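Long-range contact in URE2 protein (Saccharomyces cerevisiae, PDB 1K0D), which represses genes of nitrogen catabolism by holding GATA transcription activators in the cytoplasm, and has glutathione peroxidase activity: residues Trp121-Gln135 and Tyr154-Ala168. Residues are numbered along the deposited sequence; the frame is centred on the assembly and turned at random.
Sequences WLFFQTSGHAPMIGQ and YTDEVRRVYGVVEMA
The ring of Y154 takes Q135 on one face and M132 at its edge: CB of Q135 sits over the middle, 3.5 Å from the ring centroid, while SD of M132 lies in the ring plane 3.8 Å from CD2 of Y154, a Met-aromatic contact. The Y154 hydroxyl reaches beyond the pair and is hydrogen-bonded to Q135 of the second subunit. The imidazole of H129 carries CD1 of I133 on one face, offset toward the rim, and meets Y162 at its edge. A chi1 of 172° turns the H129 imidazole toward the other helix, where NE2 gives an almost straight hydrogen bond of 2.9 Å to OH of Y162, in the imidazole plane; N223 holds the same hydroxyl, and F219 and W222 pack against the imidazole. Farther along, CZ of F124 comes obliquely to CB of V161 (3.8 Å) and CB of V164, and CG2 of V165 lies at the edge of the F124 ring, near CE2. CH2 of W121 closes on CB of A168 at 3.6 Å. Between Y154 and the H129-Y162 pair, CG2 of V158 fits against the backbone of M132 and I133. A water donates to G128 O (2.8 Å), and E157 is salt-bridged to R160. G128 follows S127, which touches glutathione, in a pi-type turn at 125-129; the helix kinks where P131 and M132 make no backbone N bond to the turn before. Crossing at -151° with axes 8.4 Å apart, the segments belong to the long helices 112-142 and 148-176, a roughly antiparallel pair in the core of the all-helical C-terminal domain of the glutathione transferase fold.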
# COMPACT_ATOMS: atom_id res chain seq x y z
N TRP B 121 -7.57 -5.43 3.00
CA TRP B 121 -6.77 -6.60 2.63
C TRP B 121 -5.70 -6.23 1.61
O TRP B 121 -4.58 -6.74 1.67
CB TRP B 121 -7.65 -7.70 2.07
CG TRP B 121 -8.49 -8.36 3.11
CD1 TRP B 121 -9.83 -8.21 3.30
CD2 TRP B 121 -8.03 -9.23 4.15
NE1 TRP B 121 -10.24 -8.94 4.39
CE2 TRP B 121 -9.15 -9.57 4.93
CE3 TRP B 121 -6.78 -9.76 4.49
CZ2 TRP B 121 -9.06 -10.42 6.05
CZ3 TRP B 121 -6.69 -10.60 5.60
CH2 TRP B 121 -7.83 -10.92 6.37
N LEU B 122 -6.05 -5.35 0.68
CA LEU B 122 -5.10 -4.94 -0.35
C LEU B 122 -3.92 -4.19 0.28
O LEU B 122 -2.77 -4.46 -0.06
CB LEU B 122 -5.79 -4.06 -1.39
CG LEU B 122 -4.91 -3.55 -2.53
CD1 LEU B 122 -4.28 -4.73 -3.30
CD2 LEU B 122 -5.75 -2.70 -3.45
N PHE B 123 -4.20 -3.26 1.19
CA PHE B 123 -3.12 -2.53 1.85
C PHE B 123 -2.34 -3.48 2.77
O PHE B 123 -1.13 -3.37 2.89
CB PHE B 123 -3.68 -1.34 2.65
CG PHE B 123 -3.75 -0.06 1.85
CD1 PHE B 123 -4.95 0.35 1.26
CD2 PHE B 123 -2.61 0.73 1.66
CE1 PHE B 123 -5.02 1.52 0.50
CE2 PHE B 123 -2.66 1.90 0.90
CZ PHE B 123 -3.87 2.30 0.32
N PHE B 124 -3.04 -4.42 3.40
CA PHE B 124 -2.38 -5.41 4.26
C PHE B 124 -1.38 -6.23 3.42
O PHE B 124 -0.23 -6.44 3.82
CB PHE B 124 -3.43 -6.33 4.89
CG PHE B 124 -2.85 -7.44 5.74
CD1 PHE B 124 -1.95 -7.15 6.77
CD2 PHE B 124 -3.25 -8.75 5.55
CE1 PHE B 124 -1.46 -8.16 7.60
CE2 PHE B 124 -2.77 -9.78 6.37
CZ PHE B 124 -1.88 -9.48 7.40
N GLN B 125 -1.81 -6.65 2.24
CA GLN B 125 -0.95 -7.43 1.35
C GLN B 125 0.27 -6.65 0.86
O GLN B 125 1.41 -7.12 0.99
CB GLN B 125 -1.75 -7.94 0.14
CG GLN B 125 -1.01 -8.96 -0.73
CD GLN B 125 0.01 -8.33 -1.67
OE1 GLN B 125 1.13 -8.81 -1.80
NE2 GLN B 125 -0.39 -7.26 -2.35
N THR B 126 0.05 -5.47 0.30
CA THR B 126 1.14 -4.65 -0.23
C THR B 126 2.10 -4.09 0.82
O THR B 126 3.29 -3.92 0.56
CB THR B 126 0.60 -3.45 -1.05
OG1 THR B 126 -0.14 -2.58 -0.18
CG2 THR B 126 -0.32 -3.93 -2.16
N SER B 127 1.57 -3.80 2.01
CA SER B 127 2.37 -3.22 3.08
C SER B 127 2.84 -4.15 4.19
O SER B 127 3.91 -3.92 4.76
CB SER B 127 1.59 -2.05 3.70
OG SER B 127 1.19 -1.14 2.68
N GLY B 128 2.08 -5.19 4.50
CA GLY B 128 2.49 -6.09 5.57
C GLY B 128 2.95 -7.48 5.15
O GLY B 128 3.68 -8.15 5.88
N HIS B 129 2.51 -7.91 3.97
CA HIS B 129 2.82 -9.22 3.42
C HIS B 129 4.05 -9.19 2.50
O HIS B 129 5.11 -9.72 2.84
CB HIS B 129 1.57 -9.70 2.68
CG HIS B 129 1.75 -10.95 1.88
ND1 HIS B 129 1.90 -10.94 0.51
CD2 HIS B 129 1.69 -12.26 2.24
CE1 HIS B 129 1.92 -12.18 0.06
NE2 HIS B 129 1.80 -13.00 1.08
N ALA B 130 3.93 -8.53 1.35
CA ALA B 130 5.01 -8.46 0.38
C ALA B 130 6.33 -7.91 0.91
O ALA B 130 7.39 -8.49 0.68
CB ALA B 130 4.56 -7.66 -0.85
N PRO B 131 6.29 -6.77 1.62
CA PRO B 131 7.54 -6.21 2.14
C PRO B 131 8.30 -7.18 3.04
O PRO B 131 9.52 -7.27 2.98
CB PRO B 131 7.08 -4.96 2.89
CG PRO B 131 5.86 -4.54 2.12
CD PRO B 131 5.16 -5.86 1.89
N MET B 132 7.55 -7.89 3.88
CA MET B 132 8.15 -8.84 4.81
C MET B 132 8.74 -10.05 4.10
O MET B 132 9.82 -10.53 4.46
CB MET B 132 7.11 -9.29 5.84
CG MET B 132 6.61 -8.16 6.73
SD MET B 132 7.94 -7.39 7.69
CE MET B 132 8.22 -5.88 6.76
N ILE B 133 8.04 -10.56 3.09
CA ILE B 133 8.56 -11.70 2.34
C ILE B 133 9.86 -11.21 1.70
O ILE B 133 10.84 -11.95 1.62
CB ILE B 133 7.58 -12.15 1.25
CG1 ILE B 133 6.34 -12.78 1.91
CG2 ILE B 133 8.26 -13.15 0.31
CD1 ILE B 133 5.23 -13.12 0.92
N GLY B 134 9.84 -9.96 1.26
CA GLY B 134 11.02 -9.38 0.64
C GLY B 134 12.20 -9.28 1.59
O GLY B 134 13.34 -9.53 1.20
N GLN B 135 11.95 -8.92 2.84
CA GLN B 135 13.04 -8.81 3.80
C GLN B 135 13.58 -10.19 4.18
O GLN B 135 14.79 -10.35 4.38
CB GLN B 135 12.60 -8.06 5.06
CG GLN B 135 12.03 -6.66 4.81
CD GLN B 135 12.72 -5.93 3.67
OE1 GLN B 135 12.10 -5.65 2.65
NE2 GLN B 135 13.99 -5.62 3.84
N TYR B 154 11.96 -11.88 10.17
CA TYR B 154 11.07 -11.76 9.02
C TYR B 154 10.32 -13.03 8.62
O TYR B 154 9.18 -12.95 8.15
CB TYR B 154 11.86 -11.20 7.84
CG TYR B 154 12.33 -9.80 8.14
CD1 TYR B 154 13.68 -9.52 8.38
CD2 TYR B 154 11.40 -8.76 8.28
CE1 TYR B 154 14.09 -8.24 8.75
CE2 TYR B 154 11.80 -7.48 8.66
CZ TYR B 154 13.15 -7.23 8.89
OH TYR B 154 13.54 -5.97 9.26
N THR B 155 10.94 -14.18 8.81
CA THR B 155 10.27 -15.43 8.47
C THR B 155 9.09 -15.62 9.43
O THR B 155 8.01 -16.06 9.03
CB THR B 155 11.21 -16.62 8.58
OG1 THR B 155 12.38 -16.37 7.78
CG2 THR B 155 10.53 -17.88 8.06
N ASP B 156 9.29 -15.27 10.70
CA ASP B 156 8.24 -15.38 11.69
C ASP B 156 7.08 -14.45 11.34
O ASP B 156 5.92 -14.81 11.46
CB ASP B 156 8.75 -14.99 13.08
CG ASP B 156 9.61 -16.07 13.70
OD1 ASP B 156 10.13 -15.83 14.81
OD2 ASP B 156 9.76 -17.14 13.09
N GLU B 157 7.41 -13.23 10.90
CA GLU B 157 6.38 -12.26 10.55
C GLU B 157 5.54 -12.75 9.37
O GLU B 157 4.32 -12.58 9.37
CB GLU B 157 7.01 -10.90 10.23
CG GLU B 157 6.01 -9.81 9.84
CD GLU B 157 4.97 -9.52 10.93
OE1 GLU B 157 4.02 -8.77 10.65
OE2 GLU B 157 5.11 -10.04 12.06
N VAL B 158 6.19 -13.36 8.39
CA VAL B 158 5.47 -13.87 7.23
C VAL B 158 4.50 -14.98 7.65
O VAL B 158 3.37 -15.04 7.16
CB VAL B 158 6.43 -14.39 6.14
CG1 VAL B 158 5.64 -15.00 4.98
CG2 VAL B 158 7.28 -13.24 5.63
N ARG B 159 4.92 -15.87 8.55
CA ARG B 159 4.04 -16.94 9.02
C ARG B 159 2.90 -16.32 9.81
O ARG B 159 1.77 -16.81 9.80
CB ARG B 159 4.77 -17.92 9.95
CG ARG B 159 5.69 -18.90 9.25
CD ARG B 159 6.24 -19.89 10.27
NE ARG B 159 7.64 -20.19 10.01
CZ ARG B 159 8.07 -21.05 9.09
NH1 ARG B 159 7.20 -21.72 8.35
NH2 ARG B 159 9.36 -21.22 8.91
N ARG B 160 3.21 -15.24 10.52
CA ARG B 160 2.20 -14.55 11.30
C ARG B 160 1.13 -13.96 10.37
O ARG B 160 -0.06 -14.16 10.59
CB ARG B 160 2.85 -13.43 12.12
CG ARG B 160 1.85 -12.60 12.91
CD ARG B 160 2.47 -11.30 13.38
NE ARG B 160 1.43 -10.32 13.64
CZ ARG B 160 1.02 -9.39 12.77
NH1 ARG B 160 1.58 -9.29 11.58
NH2 ARG B 160 0.03 -8.58 13.11
N VAL B 161 1.54 -13.24 9.33
CA VAL B 161 0.56 -12.65 8.43
C VAL B 161 -0.23 -13.72 7.70
O VAL B 161 -1.41 -13.53 7.41
CB VAL B 161 1.22 -11.66 7.42
CG1 VAL B 161 1.85 -10.50 8.18
CG2 VAL B 161 2.26 -12.35 6.57
N TYR B 162 0.40 -14.86 7.40
CA TYR B 162 -0.32 -15.93 6.74
C TYR B 162 -1.34 -16.52 7.70
O TYR B 162 -2.38 -17.01 7.28
CB TYR B 162 0.63 -17.01 6.21
CG TYR B 162 1.01 -16.78 4.76
CD1 TYR B 162 2.19 -16.13 4.42
CD2 TYR B 162 0.14 -17.14 3.74
CE1 TYR B 162 2.50 -15.84 3.10
CE2 TYR B 162 0.44 -16.86 2.41
CZ TYR B 162 1.62 -16.21 2.09
OH TYR B 162 1.92 -15.92 0.78
N GLY B 163 -1.04 -16.45 8.99
CA GLY B 163 -1.97 -16.95 9.99
C GLY B 163 -3.21 -16.07 10.02
O GLY B 163 -4.32 -16.56 10.26
N VAL B 164 -3.03 -14.77 9.78
CA VAL B 164 -4.15 -13.83 9.76
C VAL B 164 -5.07 -14.19 8.59
O VAL B 164 -6.30 -14.18 8.73
CB VAL B 164 -3.67 -12.37 9.60
CG1 VAL B 164 -4.86 -11.43 9.49
CG2 VAL B 164 -2.80 -11.98 10.78
N VAL B 165 -4.48 -14.51 7.45
CA VAL B 165 -5.26 -14.88 6.28
C VAL B 165 -5.96 -16.23 6.50
O VAL B 165 -7.14 -16.41 6.17
CB VAL B 165 -4.37 -14.99 5.02
CG1 VAL B 165 -5.19 -15.46 3.83
CG2 VAL B 165 -3.73 -13.63 4.72
N GLU B 166 -5.23 -17.18 7.08
CA GLU B 166 -5.77 -18.51 7.36
C GLU B 166 -7.00 -18.38 8.27
O GLU B 166 -8.05 -18.94 7.97
CB GLU B 166 -4.70 -19.37 8.05
CG GLU B 166 -5.16 -20.78 8.38
CD GLU B 166 -5.27 -21.66 7.15
OE1 GLU B 166 -5.74 -22.81 7.28
OE2 GLU B 166 -4.89 -21.21 6.05
N MET B 167 -6.84 -17.65 9.36
CA MET B 167 -7.92 -17.45 10.32
C MET B 167 -9.16 -16.84 9.64
O MET B 167 -10.27 -17.35 9.80
CB MET B 167 -7.43 -16.54 11.46
CG MET B 167 -8.50 -16.12 12.47
SD MET B 167 -7.81 -15.31 13.96
CE MET B 167 -7.36 -13.66 13.31
N ALA B 168 -8.96 -15.77 8.89
CA ALA B 168 -10.07 -15.12 8.20
C ALA B 168 -10.79 -16.10 7.27
O ALA B 168 -12.02 -16.14 7.22
CB ALA B 168 -9.58 -13.92 7.41
O HOH W 1 3.44 -7.53 8.55